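PDB 3ZRR: serine-pyruvate aminotransferase (AgxT), which probably catalyses pyridoxal-phosphate-dependent amino-group transfer between small donors such as serine or alanine and the oxo acids pyruvate and glyoxylate. Local coordinates for residues Arg224-Val229 and Ala239-Pro244; Asp163-Val168 and Ser187-Gly192; Leu285-Val290 and Glu365-Gly370; Thr302-Lys307 and Lys334-Gly339. All coordinates share one frame; numbering follows the deposited sequence.

Contact 1 (Arg224-Val229 and Ala239-Pro244); sequences RNWLPV and AYFATP. With PXG (3-[O-phosphonopyridoxyl]--amino-benzoic acid), chain G.
Phe241 is wedged between Asn225 and Trp226 of helix 223-234, anchoring a loop whose Tyr240 and Thr243 bind the cofactor phosphate in the active site of a neighbouring subunit. Sharing the cofactor pocket across a subunit interface is a hallmark of fold-type I pyridoxal-phosphate enzymes.

The aromatic pair is a T-shaped stack. The Phe241 edge, led by CD2, drops onto the indole face, with the planes at 86° and the six-membered rings 4.9 Å between centroids. A CH-pi contact takes one face of the same phenyl ring: Asn225 CB stands 3.4 Å from the Phe241 centroid, almost on the ring normal. With CG anti to the backbone N (chi1 162°), Phe241 swings its ring into this corner of the helix.

Apolar packing fills in the rest. Val229 CG2 comes to 4.0 Å from Phe241 CB, and Trp226 CH2 to 3.9 Å from Ala242 CB. The polar ends on the helix are held elsewhere: Asn225 ND2 bonds to Tyr219 O and Trp226 NE1 to Tyr220 O.

Hydrogen bonds concentrate on the ligand. Ligand C12 lies over one face of the Tyr240 ring, toward its rim. Three donors converge on one phosphate oxygen, among them Tyr240 OH and Thr243 OG1, each 2.7 Å from OP3. The third is Thr243 N, 2.9 Å from OP3.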
# COMPACT_ATOMS: atom_id res chain seq x y z
N ARG A 224 -15.71 -4.79 -31.23
CA ARG A 224 -15.79 -6.23 -31.54
C ARG A 224 -14.66 -7.01 -30.92
O ARG A 224 -14.87 -8.12 -30.47
CB ARG A 224 -15.83 -6.51 -33.05
CG ARG A 224 -17.12 -6.02 -33.73
CD ARG A 224 -16.97 -5.88 -35.24
NE ARG A 224 -18.16 -5.23 -35.79
CZ ARG A 224 -18.37 -3.91 -35.81
NH1 ARG A 224 -17.45 -3.07 -35.32
NH2 ARG A 224 -19.49 -3.43 -36.32
N ASN A 225 -13.46 -6.45 -30.90
CA ASN A 225 -12.29 -7.17 -30.40
C ASN A 225 -12.30 -7.32 -28.89
O ASN A 225 -11.73 -8.28 -28.36
CB ASN A 225 -11.01 -6.51 -30.90
CG ASN A 225 -10.81 -6.73 -32.40
OD1 ASN A 225 -11.18 -7.76 -32.93
ND2 ASN A 225 -10.20 -5.76 -33.09
N TRP A 226 -12.98 -6.40 -28.21
CA TRP A 226 -13.11 -6.44 -26.74
C TRP A 226 -14.30 -7.27 -26.25
O TRP A 226 -14.26 -7.78 -25.13
CB TRP A 226 -13.15 -5.02 -26.13
CG TRP A 226 -11.88 -4.31 -26.32
CD1 TRP A 226 -11.62 -3.34 -27.24
CD2 TRP A 226 -10.63 -4.54 -25.62
NE1 TRP A 226 -10.31 -2.94 -27.16
CE2 TRP A 226 -9.68 -3.64 -26.17
CE3 TRP A 226 -10.24 -5.40 -24.58
CZ2 TRP A 226 -8.34 -3.57 -25.71
CZ3 TRP A 226 -8.91 -5.34 -24.12
CH2 TRP A 226 -7.97 -4.43 -24.69
N LEU A 227 -15.34 -7.39 -27.07
CA LEU A 227 -16.54 -8.14 -26.69
C LEU A 227 -16.28 -9.55 -26.13
O LEU A 227 -16.85 -9.89 -25.09
CB LEU A 227 -17.54 -8.23 -27.85
CG LEU A 227 -18.85 -7.45 -27.78
CD1 LEU A 227 -19.74 -7.80 -28.98
CD2 LEU A 227 -19.59 -7.71 -26.48
N PRO A 228 -15.43 -10.37 -26.80
CA PRO A 228 -15.24 -11.70 -26.20
C PRO A 228 -14.60 -11.64 -24.80
O PRO A 228 -14.86 -12.53 -23.97
CB PRO A 228 -14.31 -12.42 -27.19
CG PRO A 228 -14.39 -11.62 -28.48
CD PRO A 228 -14.68 -10.21 -28.06
N VAL A 229 -13.80 -10.61 -24.52
CA VAL A 229 -13.17 -10.47 -23.21
C VAL A 229 -14.25 -10.16 -22.16
O VAL A 229 -14.26 -10.78 -21.10
CB VAL A 229 -12.03 -9.39 -23.21
CG1 VAL A 229 -11.38 -9.31 -21.84
CG2 VAL A 229 -10.97 -9.72 -24.25
N ALA A 239 -10.20 -14.40 -21.34
CA ALA A 239 -10.02 -14.40 -22.79
C ALA A 239 -9.05 -13.29 -23.13
O ALA A 239 -8.89 -12.34 -22.36
CB ALA A 239 -11.33 -14.23 -23.52
N TYR A 240 -8.34 -13.43 -24.24
CA TYR A 240 -7.30 -12.48 -24.57
C TYR A 240 -7.59 -11.79 -25.88
O TYR A 240 -7.76 -12.45 -26.89
CB TYR A 240 -5.95 -13.20 -24.68
CG TYR A 240 -4.87 -12.27 -25.15
CD1 TYR A 240 -4.45 -11.22 -24.34
CD2 TYR A 240 -4.29 -12.41 -26.42
CE1 TYR A 240 -3.45 -10.32 -24.74
CE2 TYR A 240 -3.28 -11.52 -26.84
CZ TYR A 240 -2.87 -10.48 -26.00
OH TYR A 240 -1.89 -9.58 -26.39
N PHE A 241 -7.65 -10.46 -25.87
CA PHE A 241 -7.50 -9.72 -27.10
C PHE A 241 -6.19 -8.92 -27.05
O PHE A 241 -5.30 -9.13 -27.87
CB PHE A 241 -8.68 -8.78 -27.37
CG PHE A 241 -8.35 -7.69 -28.39
CD1 PHE A 241 -7.94 -8.05 -29.68
CD2 PHE A 241 -8.40 -6.34 -28.04
CE1 PHE A 241 -7.62 -7.08 -30.63
CE2 PHE A 241 -8.07 -5.33 -28.98
CZ PHE A 241 -7.69 -5.71 -30.29
N ALA A 242 -6.10 -8.00 -26.09
CA ALA A 242 -4.88 -7.24 -25.80
C ALA A 242 -4.83 -7.05 -24.30
O ALA A 242 -5.88 -7.08 -23.62
CB ALA A 242 -4.87 -5.88 -26.53
N THR A 243 -3.64 -6.90 -23.74
CA THR A 243 -3.50 -6.83 -22.28
C THR A 243 -4.23 -5.57 -21.77
O THR A 243 -3.95 -4.47 -22.24
CB THR A 243 -2.01 -6.82 -21.84
OG1 THR A 243 -1.37 -8.01 -22.31
CG2 THR A 243 -1.87 -6.71 -20.31
N PRO A 244 -5.18 -5.72 -20.83
CA PRO A 244 -5.81 -4.52 -20.27
C PRO A 244 -5.00 -3.95 -19.09
O PRO A 244 -4.08 -4.59 -18.62
CB PRO A 244 -7.16 -5.06 -19.80
CG PRO A 244 -6.84 -6.42 -19.32
CD PRO A 244 -5.78 -6.95 -20.28
N1 PXG G . 4.06 -8.34 -29.11
C2 PXG G . 4.61 -9.29 -28.31
C2A PXG G . 5.94 -9.88 -28.72
C3 PXG G . 3.95 -9.69 -27.13
O3 PXG G . 4.52 -10.64 -26.31
C5 PXG G . 2.21 -8.14 -27.62
C6 PXG G . 2.90 -7.78 -28.79
C5A PXG G . 0.89 -7.46 -27.33
OP4 PXG G . 0.99 -6.67 -26.13
P PXG G . -0.33 -6.21 -25.32
OP1 PXG G . -1.22 -5.46 -26.27
OP2 PXG G . 0.33 -5.38 -24.26
OP3 PXG G . -1.06 -7.46 -24.89
C4 PXG G . 2.73 -9.11 -26.77
C4A PXG G . 1.98 -9.48 -25.50
C7 PXG G . 1.12 -15.28 -23.47
C8 PXG G . 0.70 -13.84 -23.64
O2 PXG G . 0.28 -16.16 -23.72
C9 PXG G . 1.57 -12.96 -24.26
C10 PXG G . 1.25 -11.61 -24.44
C11 PXG G . 0.01 -11.15 -23.99
C12 PXG G . -0.89 -12.03 -23.37
C13 PXG G . -0.54 -13.37 -23.19
O8 PXG G . 2.30 -15.54 -23.08
N9 PXG G . 2.18 -10.84 -25.04

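Contact 2 (Asp163-Val168 and Ser187-Gly192). With PXG (3-[O-phosphonopyridoxyl]--amino-benzoic acid), chain C.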
# COMPACT_ATOMS: atom_id res chain seq x y z
N ASP A 163 -21.74 11.25 -24.19
CA ASP A 163 -20.53 11.37 -23.39
C ASP A 163 -20.90 11.78 -21.95
O ASP A 163 -21.30 12.92 -21.69
CB ASP A 163 -19.58 12.39 -24.05
CG ASP A 163 -18.42 12.81 -23.17
OD1 ASP A 163 -18.22 12.25 -22.05
OD2 ASP A 163 -17.70 13.73 -23.64
N GLY A 164 -20.79 10.82 -21.02
CA GLY A 164 -21.08 11.04 -19.60
C GLY A 164 -19.83 11.03 -18.72
O GLY A 164 -19.89 10.73 -17.52
N VAL A 165 -18.68 11.36 -19.31
CA VAL A 165 -17.42 11.41 -18.54
C VAL A 165 -17.57 12.24 -17.24
O VAL A 165 -17.15 11.79 -16.17
CB VAL A 165 -16.22 11.89 -19.38
CG1 VAL A 165 -15.01 12.20 -18.49
CG2 VAL A 165 -15.83 10.82 -20.44
N SER A 166 -18.20 13.42 -17.33
CA SER A 166 -18.41 14.27 -16.14
C SER A 166 -19.82 14.18 -15.56
O SER A 166 -20.25 15.12 -14.87
CB SER A 166 -18.13 15.74 -16.48
OG SER A 166 -16.78 15.96 -16.71
N SER A 167 -20.54 13.08 -15.81
CA SER A 167 -21.88 12.96 -15.27
C SER A 167 -22.16 11.62 -14.62
O SER A 167 -22.88 11.55 -13.62
CB SER A 167 -22.93 13.20 -16.34
OG SER A 167 -22.89 12.14 -17.28
N VAL A 168 -21.60 10.55 -15.18
CA VAL A 168 -21.92 9.21 -14.71
C VAL A 168 -21.34 9.03 -13.33
O VAL A 168 -20.15 9.34 -13.10
CB VAL A 168 -21.43 8.10 -15.68
CG1 VAL A 168 -21.60 6.73 -15.03
CG2 VAL A 168 -22.17 8.19 -17.03
N SER A 187 -12.74 6.23 -16.11
CA SER A 187 -12.61 5.75 -14.73
C SER A 187 -12.28 6.87 -13.73
O SER A 187 -12.56 6.72 -12.54
CB SER A 187 -11.60 4.61 -14.64
OG SER A 187 -10.36 4.98 -15.23
N GLN A 188 -11.70 7.98 -14.20
CA GLN A 188 -11.06 8.93 -13.28
C GLN A 188 -11.88 10.16 -12.90
O GLN A 188 -11.37 11.01 -12.19
CB GLN A 188 -9.68 9.37 -13.80
CG GLN A 188 -9.67 10.47 -14.91
CD GLN A 188 -10.07 9.94 -16.29
OE1 GLN A 188 -10.25 8.73 -16.49
NE2 GLN A 188 -10.23 10.85 -17.25
N LYS A 189 -13.13 10.26 -13.35
CA LYS A 189 -13.88 11.49 -13.08
C LYS A 189 -14.92 11.27 -11.97
O LYS A 189 -14.55 10.96 -10.83
CB LYS A 189 -14.44 12.11 -14.38
CG LYS A 189 -13.36 12.73 -15.29
CD LYS A 189 -12.74 13.97 -14.64
CE LYS A 189 -11.38 14.35 -15.22
NZ LYS A 189 -10.85 15.60 -14.54
N ALA A 190 -16.21 11.37 -12.31
CA ALA A 190 -17.28 11.25 -11.31
C ALA A 190 -17.35 9.86 -10.67
O ALA A 190 -17.93 9.71 -9.60
CB ALA A 190 -18.63 11.71 -11.86
N LEU A 191 -16.73 8.86 -11.30
CA LEU A 191 -16.58 7.55 -10.65
C LEU A 191 -15.47 7.53 -9.59
O LEU A 191 -15.48 6.68 -8.69
CB LEU A 191 -16.34 6.42 -11.67
CG LEU A 191 -17.50 6.17 -12.67
CD1 LEU A 191 -17.10 5.13 -13.69
CD2 LEU A 191 -18.80 5.77 -11.94
N GLY A 192 -14.51 8.46 -9.70
CA GLY A 192 -13.46 8.62 -8.67
C GLY A 192 -12.45 7.52 -8.51
O GLY A 192 -11.88 7.34 -7.44
N1 PXG C . -15.48 14.07 -22.34
C2 PXG C . -15.56 14.84 -21.23
C2A PXG C . -16.88 15.49 -20.87
C3 PXG C . -14.43 15.02 -20.43
O3 PXG C . -14.55 15.79 -19.31
C5 PXG C . -13.16 13.64 -21.91
C6 PXG C . -14.32 13.47 -22.69
C5A PXG C . -11.85 12.96 -22.33
OP4 PXG C . -11.52 11.98 -21.34
P PXG C . -10.06 11.37 -21.26
OP1 PXG C . -10.20 10.34 -20.17
OP2 PXG C . -9.15 12.55 -20.97
OP3 PXG C . -9.88 10.83 -22.67
C4 PXG C . -13.22 14.42 -20.76
C4A PXG C . -11.97 14.57 -19.91
C7 PXG C . -9.84 19.86 -17.65
C8 PXG C . -9.79 18.42 -18.05
O2 PXG C . -9.15 20.70 -18.28
C9 PXG C . -10.96 17.69 -18.30
C10 PXG C . -10.90 16.35 -18.68
C11 PXG C . -9.64 15.76 -18.80
C12 PXG C . -8.46 16.48 -18.54
C13 PXG C . -8.54 17.81 -18.17
O8 PXG C . -10.57 20.17 -16.67
N9 PXG C . -12.02 15.64 -18.93
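The inner wall of the pyridoxal-phosphate site is where Val165 and Lys189 meet, each on a loop following a strand of the large mixed sheet, as in fold-type I aminotransferases. Val165 CG1 packs 3.6 Å from Lys189 CG, the two side chains slanting across each other, and Lys189 CB sits against the carbonyl oxygen of Val165. The same methyl, with CB and CG2, packs over one face of the pyridine ring, Val165 CG1 3.5 Å from ligand C3.

Lys189 occupies the place where this family probably carries its Schiff-base lysine. Here C4A of the ligand is joined to the aminobenzoate through N9, and the lysine stands aside: its chain bends at chi2 (-67°), and CE passes 4.0 Å from N9. Next to it, Gln188 NE2 donates to the phosphate oxygen OP1 at 3.0 Å.

The loop from strand 157-163 is fixed from within. Asp163 OD1 accepts from Val165 N in an Asx turn with a nearly straight bond (165°), which holds the carboxylate so that OD2 comes 2.6 Å from the pyridine N1. Gly164 O takes the backbone N-H groups of both Ser167 and Val168. Beyond, Ser166 OG bonds to Thr138 OG1, itself a cofactor ligand.

Away from the ligand, a type I turn runs from Lys189 to Gly192, the latter at positive phi. Its Ala190 methyl presses on the Val168 carbonyl, and Leu191 CD2 touches Val168 CG1 at 4.3 Å.

Contact 3 (Leu285-Val290 and Glu365-Gly370); sequences LGLEIV and EPIRFG. With CA (calcium ion), chain F.
Leu285 O and Arg368 N make the one hydrogen bond between these segments, 3.3 Å long with an N-H...O angle of 152°. The donor sits well off the carbonyl plane, and the same oxygen also receives a CA-H...O contact from Ile367 CA at 3.4 Å. Leu285 CD2 returns the contact, 3.4 Å from Arg368 O.

Beside this backbone link is a small apolar patch. Ile367 CG2 packs 4.0 Å from Leu287 CD2 and 4.2 Å from Leu285 CB. Its chi1 of 51° puts CG1 between the backbone N and the carbonyl carbon, leaving CG2 as the methyl that faces the leucines. One face of the Arg368 guanidinium lies over Gly286 CA, though this surface side chain has two conformers and the approach is uncertain.

Helix ends and a loop position these groups, the contact tying the turn between helix 264-284 and strand 288-289 to the linker between helices 346-363 and 371-381, with Leu287 also on Leu360. Helix 264-284 closes in a Schellman motif, with Gly286 at positive phi. Gly370 is the N-cap of helix 371-381, and its N is bonded to Glu357. Glu365 grips the loop after strand 301-305, OE1 taking Val308 N and Ala309 N, and OE2 taking Lys307 N.

Further out, Glu288 binds calcium bidentately, OE2 at 2.6 Å and OE1 at 2.8 Å, while its oxygens accept from Lys307 NZ and Arg292 NH2. With two cationic side chains and a metal around it, this carboxylate is probably ionised, whereas the contact proper rests on a long backbone bond and aliphatic packing.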
# COMPACT_ATOMS: atom_id res chain seq x y z
N LEU A 285 -21.21 35.62 -2.50
CA LEU A 285 -20.02 36.46 -2.68
C LEU A 285 -20.21 37.48 -3.78
O LEU A 285 -19.40 38.40 -3.90
CB LEU A 285 -18.77 35.60 -2.96
CG LEU A 285 -18.36 34.71 -1.80
CD1 LEU A 285 -17.42 33.60 -2.23
CD2 LEU A 285 -17.74 35.54 -0.68
N GLY A 286 -21.28 37.33 -4.56
CA GLY A 286 -21.55 38.18 -5.70
C GLY A 286 -20.77 37.72 -6.93
O GLY A 286 -20.56 38.50 -7.87
N LEU A 287 -20.33 36.46 -6.94
CA LEU A 287 -19.62 35.92 -8.09
C LEU A 287 -20.60 35.37 -9.10
O LEU A 287 -21.63 34.76 -8.73
CB LEU A 287 -18.61 34.85 -7.68
CG LEU A 287 -17.46 35.40 -6.84
CD1 LEU A 287 -16.68 34.24 -6.16
CD2 LEU A 287 -16.52 36.33 -7.63
N GLU A 288 -20.29 35.59 -10.38
CA GLU A 288 -21.14 35.12 -11.45
C GLU A 288 -20.67 33.74 -11.94
O GLU A 288 -19.47 33.48 -12.06
CB GLU A 288 -21.07 36.12 -12.59
CG GLU A 288 -22.10 35.91 -13.69
CD GLU A 288 -21.93 36.93 -14.81
OE1 GLU A 288 -21.26 37.96 -14.56
OE2 GLU A 288 -22.47 36.73 -15.92
N ILE A 289 -21.64 32.87 -12.21
CA ILE A 289 -21.40 31.52 -12.71
C ILE A 289 -21.29 31.54 -14.26
O ILE A 289 -21.95 32.34 -14.91
CB ILE A 289 -22.48 30.56 -12.18
CG1 ILE A 289 -22.23 30.32 -10.68
CG2 ILE A 289 -22.48 29.21 -12.91
CD1 ILE A 289 -23.38 29.70 -9.93
N VAL A 290 -20.41 30.71 -14.84
CA VAL A 290 -20.23 30.70 -16.30
C VAL A 290 -21.47 30.18 -17.04
O VAL A 290 -21.94 30.81 -18.01
CB VAL A 290 -18.95 29.94 -16.75
CG1 VAL A 290 -18.92 29.75 -18.25
CG2 VAL A 290 -17.72 30.70 -16.35
N GLU A 365 -10.37 40.88 -5.81
CA GLU A 365 -11.59 40.63 -6.55
C GLU A 365 -12.72 41.07 -5.64
O GLU A 365 -12.79 40.62 -4.49
CB GLU A 365 -11.73 39.15 -6.94
CG GLU A 365 -13.07 38.78 -7.61
CD GLU A 365 -13.18 39.24 -9.08
OE1 GLU A 365 -12.14 39.54 -9.72
OE2 GLU A 365 -14.32 39.30 -9.60
N PRO A 366 -13.58 41.99 -6.11
CA PRO A 366 -14.67 42.47 -5.25
C PRO A 366 -15.59 41.30 -4.88
O PRO A 366 -16.18 40.67 -5.76
CB PRO A 366 -15.42 43.49 -6.14
CG PRO A 366 -14.43 43.86 -7.24
CD PRO A 366 -13.60 42.63 -7.45
N ILE A 367 -15.66 41.01 -3.58
CA ILE A 367 -16.52 39.99 -3.02
C ILE A 367 -17.06 40.43 -1.66
O ILE A 367 -16.51 41.32 -1.03
CB ILE A 367 -15.77 38.62 -2.81
CG1 ILE A 367 -14.46 38.82 -2.03
CG2 ILE A 367 -15.52 37.91 -4.14
CD1 ILE A 367 -13.98 37.55 -1.29
N ARG A 368 -18.14 39.80 -1.21
CA ARG A 368 -18.68 40.05 0.12
C ARG A 368 -18.01 39.08 1.10
O ARG A 368 -18.57 38.03 1.42
CB ARG A 368 -20.20 39.88 0.13
CG ARG A 368 -20.91 40.86 -0.82
CD ARG A 368 -22.38 40.55 -1.07
NE ARG A 368 -22.75 40.98 -2.42
CZ ARG A 368 -23.64 40.37 -3.21
NH1 ARG A 368 -24.29 39.28 -2.81
NH2 ARG A 368 -23.87 40.85 -4.42
N PHE A 369 -16.81 39.42 1.56
CA PHE A 369 -16.05 38.52 2.44
C PHE A 369 -16.91 38.03 3.60
O PHE A 369 -17.70 38.79 4.16
CB PHE A 369 -14.77 39.20 2.96
CG PHE A 369 -13.77 38.24 3.58
CD1 PHE A 369 -13.05 37.34 2.79
CD2 PHE A 369 -13.54 38.26 4.96
CE1 PHE A 369 -12.11 36.45 3.38
CE2 PHE A 369 -12.61 37.39 5.55
CZ PHE A 369 -11.89 36.48 4.76
N GLY A 370 -16.78 36.74 3.94
CA GLY A 370 -17.55 36.13 5.03
C GLY A 370 -18.88 35.52 4.59
O GLY A 370 -19.31 34.50 5.15
CA CA F . -21.36 38.57 -17.30

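Contact 4 (Thr302-Lys307 and Lys334-Gly339). With PXG (3-[O-phosphonopyridoxyl]--amino-benzoic acid), chain C.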
# COMPACT_ATOMS: atom_id res chain seq x y z
N THR A 302 -18.31 23.80 -11.93
CA THR A 302 -18.85 25.15 -11.89
C THR A 302 -17.78 26.11 -12.33
O THR A 302 -16.66 26.07 -11.81
CB THR A 302 -19.36 25.53 -10.48
OG1 THR A 302 -20.32 24.56 -10.05
CG2 THR A 302 -20.05 26.89 -10.51
N GLY A 303 -18.10 26.94 -13.31
CA GLY A 303 -17.19 27.97 -13.77
C GLY A 303 -17.47 29.26 -13.02
O GLY A 303 -18.62 29.63 -12.79
N VAL A 304 -16.40 29.94 -12.62
CA VAL A 304 -16.51 31.11 -11.76
C VAL A 304 -15.87 32.28 -12.49
O VAL A 304 -14.67 32.28 -12.74
CB VAL A 304 -15.79 30.87 -10.41
CG1 VAL A 304 -15.94 32.08 -9.50
CG2 VAL A 304 -16.36 29.61 -9.70
N ILE A 305 -16.70 33.26 -12.84
CA ILE A 305 -16.22 34.45 -13.56
C ILE A 305 -15.52 35.44 -12.61
O ILE A 305 -16.02 35.75 -11.54
CB ILE A 305 -17.36 35.15 -14.30
CG1 ILE A 305 -17.80 34.29 -15.48
CG2 ILE A 305 -16.94 36.56 -14.79
CD1 ILE A 305 -19.19 34.61 -15.99
N LEU A 306 -14.35 35.90 -13.04
CA LEU A 306 -13.61 36.93 -12.33
C LEU A 306 -13.68 38.23 -13.14
O LEU A 306 -13.48 38.23 -14.35
CB LEU A 306 -12.17 36.50 -12.08
CG LEU A 306 -12.02 35.24 -11.20
CD1 LEU A 306 -10.60 34.77 -11.11
CD2 LEU A 306 -12.56 35.45 -9.79
N LYS A 307 -13.98 39.33 -12.46
CA LYS A 307 -14.06 40.65 -13.10
C LYS A 307 -12.74 41.40 -13.03
O LYS A 307 -12.45 42.23 -13.89
CB LYS A 307 -15.17 41.50 -12.47
CG LYS A 307 -16.56 40.90 -12.44
CD LYS A 307 -17.10 40.54 -13.83
CE LYS A 307 -18.62 40.34 -13.82
NZ LYS A 307 -19.10 39.15 -13.06
N LYS A 334 -13.70 35.13 -18.70
CA LYS A 334 -12.53 35.11 -17.84
C LYS A 334 -12.95 34.39 -16.56
O LYS A 334 -13.78 34.90 -15.79
CB LYS A 334 -12.08 36.54 -17.55
CG LYS A 334 -10.71 36.64 -16.94
CD LYS A 334 -10.19 38.06 -17.00
CE LYS A 334 -8.68 38.10 -16.86
NZ LYS A 334 -8.19 39.49 -16.75
N TYR A 335 -12.40 33.19 -16.35
CA TYR A 335 -12.86 32.34 -15.27
C TYR A 335 -11.90 31.22 -14.90
O TYR A 335 -10.95 30.93 -15.62
CB TYR A 335 -14.23 31.73 -15.62
CG TYR A 335 -14.23 30.69 -16.73
CD1 TYR A 335 -13.92 31.03 -18.06
CD2 TYR A 335 -14.58 29.37 -16.47
CE1 TYR A 335 -13.96 30.07 -19.09
CE2 TYR A 335 -14.64 28.41 -17.50
CZ TYR A 335 -14.32 28.77 -18.80
OH TYR A 335 -14.35 27.82 -19.79
N PHE A 336 -12.17 30.59 -13.76
CA PHE A 336 -11.57 29.31 -13.39
C PHE A 336 -12.75 28.39 -13.07
O PHE A 336 -13.88 28.84 -13.01
CB PHE A 336 -10.62 29.45 -12.19
CG PHE A 336 -11.30 29.79 -10.87
CD1 PHE A 336 -11.63 31.12 -10.55
CD2 PHE A 336 -11.59 28.77 -9.93
CE1 PHE A 336 -12.25 31.44 -9.35
CE2 PHE A 336 -12.21 29.08 -8.72
CZ PHE A 336 -12.53 30.42 -8.42
N ARG A 337 -12.47 27.11 -12.90
CA ARG A 337 -13.52 26.13 -12.67
C ARG A 337 -13.28 25.39 -11.37
O ARG A 337 -12.15 25.18 -10.96
CB ARG A 337 -13.58 25.14 -13.82
CG ARG A 337 -14.15 25.73 -15.08
CD ARG A 337 -14.15 24.72 -16.24
NE ARG A 337 -12.78 24.40 -16.61
CZ ARG A 337 -12.26 23.18 -16.59
NH1 ARG A 337 -13.01 22.15 -16.22
NH2 ARG A 337 -11.00 23.01 -16.93
N ILE A 338 -14.38 24.97 -10.72
CA ILE A 338 -14.32 24.14 -9.53
C ILE A 338 -14.82 22.77 -9.90
O ILE A 338 -15.95 22.64 -10.39
CB ILE A 338 -15.20 24.71 -8.39
CG1 ILE A 338 -14.80 26.16 -8.06
CG2 ILE A 338 -15.15 23.81 -7.17
CD1 ILE A 338 -15.87 26.88 -7.25
N GLY A 339 -13.99 21.75 -9.69
CA GLY A 339 -14.43 20.38 -9.82
C GLY A 339 -14.98 19.94 -8.48
O GLY A 339 -14.32 20.14 -7.45
N1 PXG C . -15.48 14.07 -22.34
C2 PXG C . -15.56 14.84 -21.23
C2A PXG C . -16.88 15.49 -20.87
C3 PXG C . -14.43 15.02 -20.43
O3 PXG C . -14.55 15.79 -19.31
C5 PXG C . -13.16 13.64 -21.91
C6 PXG C . -14.32 13.47 -22.69
C5A PXG C . -11.85 12.96 -22.33
OP4 PXG C . -11.52 11.98 -21.34
P PXG C . -10.06 11.37 -21.26
OP1 PXG C . -10.20 10.34 -20.17
OP2 PXG C . -9.15 12.55 -20.97
OP3 PXG C . -9.88 10.83 -22.67
C4 PXG C . -13.22 14.42 -20.76
C4A PXG C . -11.97 14.57 -19.91
C7 PXG C . -9.84 19.86 -17.65
C8 PXG C . -9.79 18.42 -18.05
O2 PXG C . -9.15 20.70 -18.28
C9 PXG C . -10.96 17.69 -18.30
C10 PXG C . -10.90 16.35 -18.68
C11 PXG C . -9.64 15.76 -18.80
C12 PXG C . -8.46 16.48 -18.54
C13 PXG C . -8.54 17.81 -18.17
O8 PXG C . -10.57 20.17 -16.67
N9 PXG C . -12.02 15.64 -18.93
O HOH W 1 -10.22 41.08 -15.81
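Val304 and Phe336 lie side by side on the helix-covered face of the four-stranded antiparallel sheet of the smaller domain. Val304 CB sits over the phenyl face, 4.0 Å from its centroid and displaced toward the rim. With chi1 at 68°, Phe336 CG stands between its backbone N and carbonyl carbon, and the ring leans over to Val304. Leu306 CD1 comes in at the ring edge, 3.8 Å from Phe336 CD1. Further along, Ile338 CD1 touches Val304 CG2 at 3.7 Å, and helices 264-284 and 346-363 cover this row.

Tyr335 and Arg337 point to the other face. The tyrosine ring reclines beside Gly303 CA, and its OH is bonded to Ser139 O. Arg337 reaches the ligand carboxylate: NH2 at 2.9 Å and NH1 at 3.2 Å both donate to O8, which lies at the guanidinium edge, in its plane; NE is held by Pro327 O.

Four backbone bonds pair Thr302 with Ile338 and Val304 with Phe336, and Leu306 N to Lys334 O continues the ladder. One strand thus has an apolar face packed on helices and, on the other, Arg337 reaching the ligand, consistent with its receiving the carboxylate of the amino-acid substrate.

In the fold
Contacts 2 and 4 are buried, the centre of contact 2 about 4 Å from the chain's centre; contacts 1 and 3 are partly buried and lie on opposite sides of that centre. Contacts 2 and 4 serve the same ligand from two directions, the first around its pyridoxal part and phosphate, the second at its carboxylate; contact 1 serves the equivalent ligand of the neighbouring subunit. Contacts 3 and 4 touch directly and share one sheet, strands 288-289 and 301-305 being neighbours in it, tied by the Glu288-Lys307 salt bridge. The chemistry follows position: aromatic and apolar wedging in contact 1, loop packing in contact 2, helix-end packing beside a calcium site in contact 3, and a regular backbone ladder in contact 4.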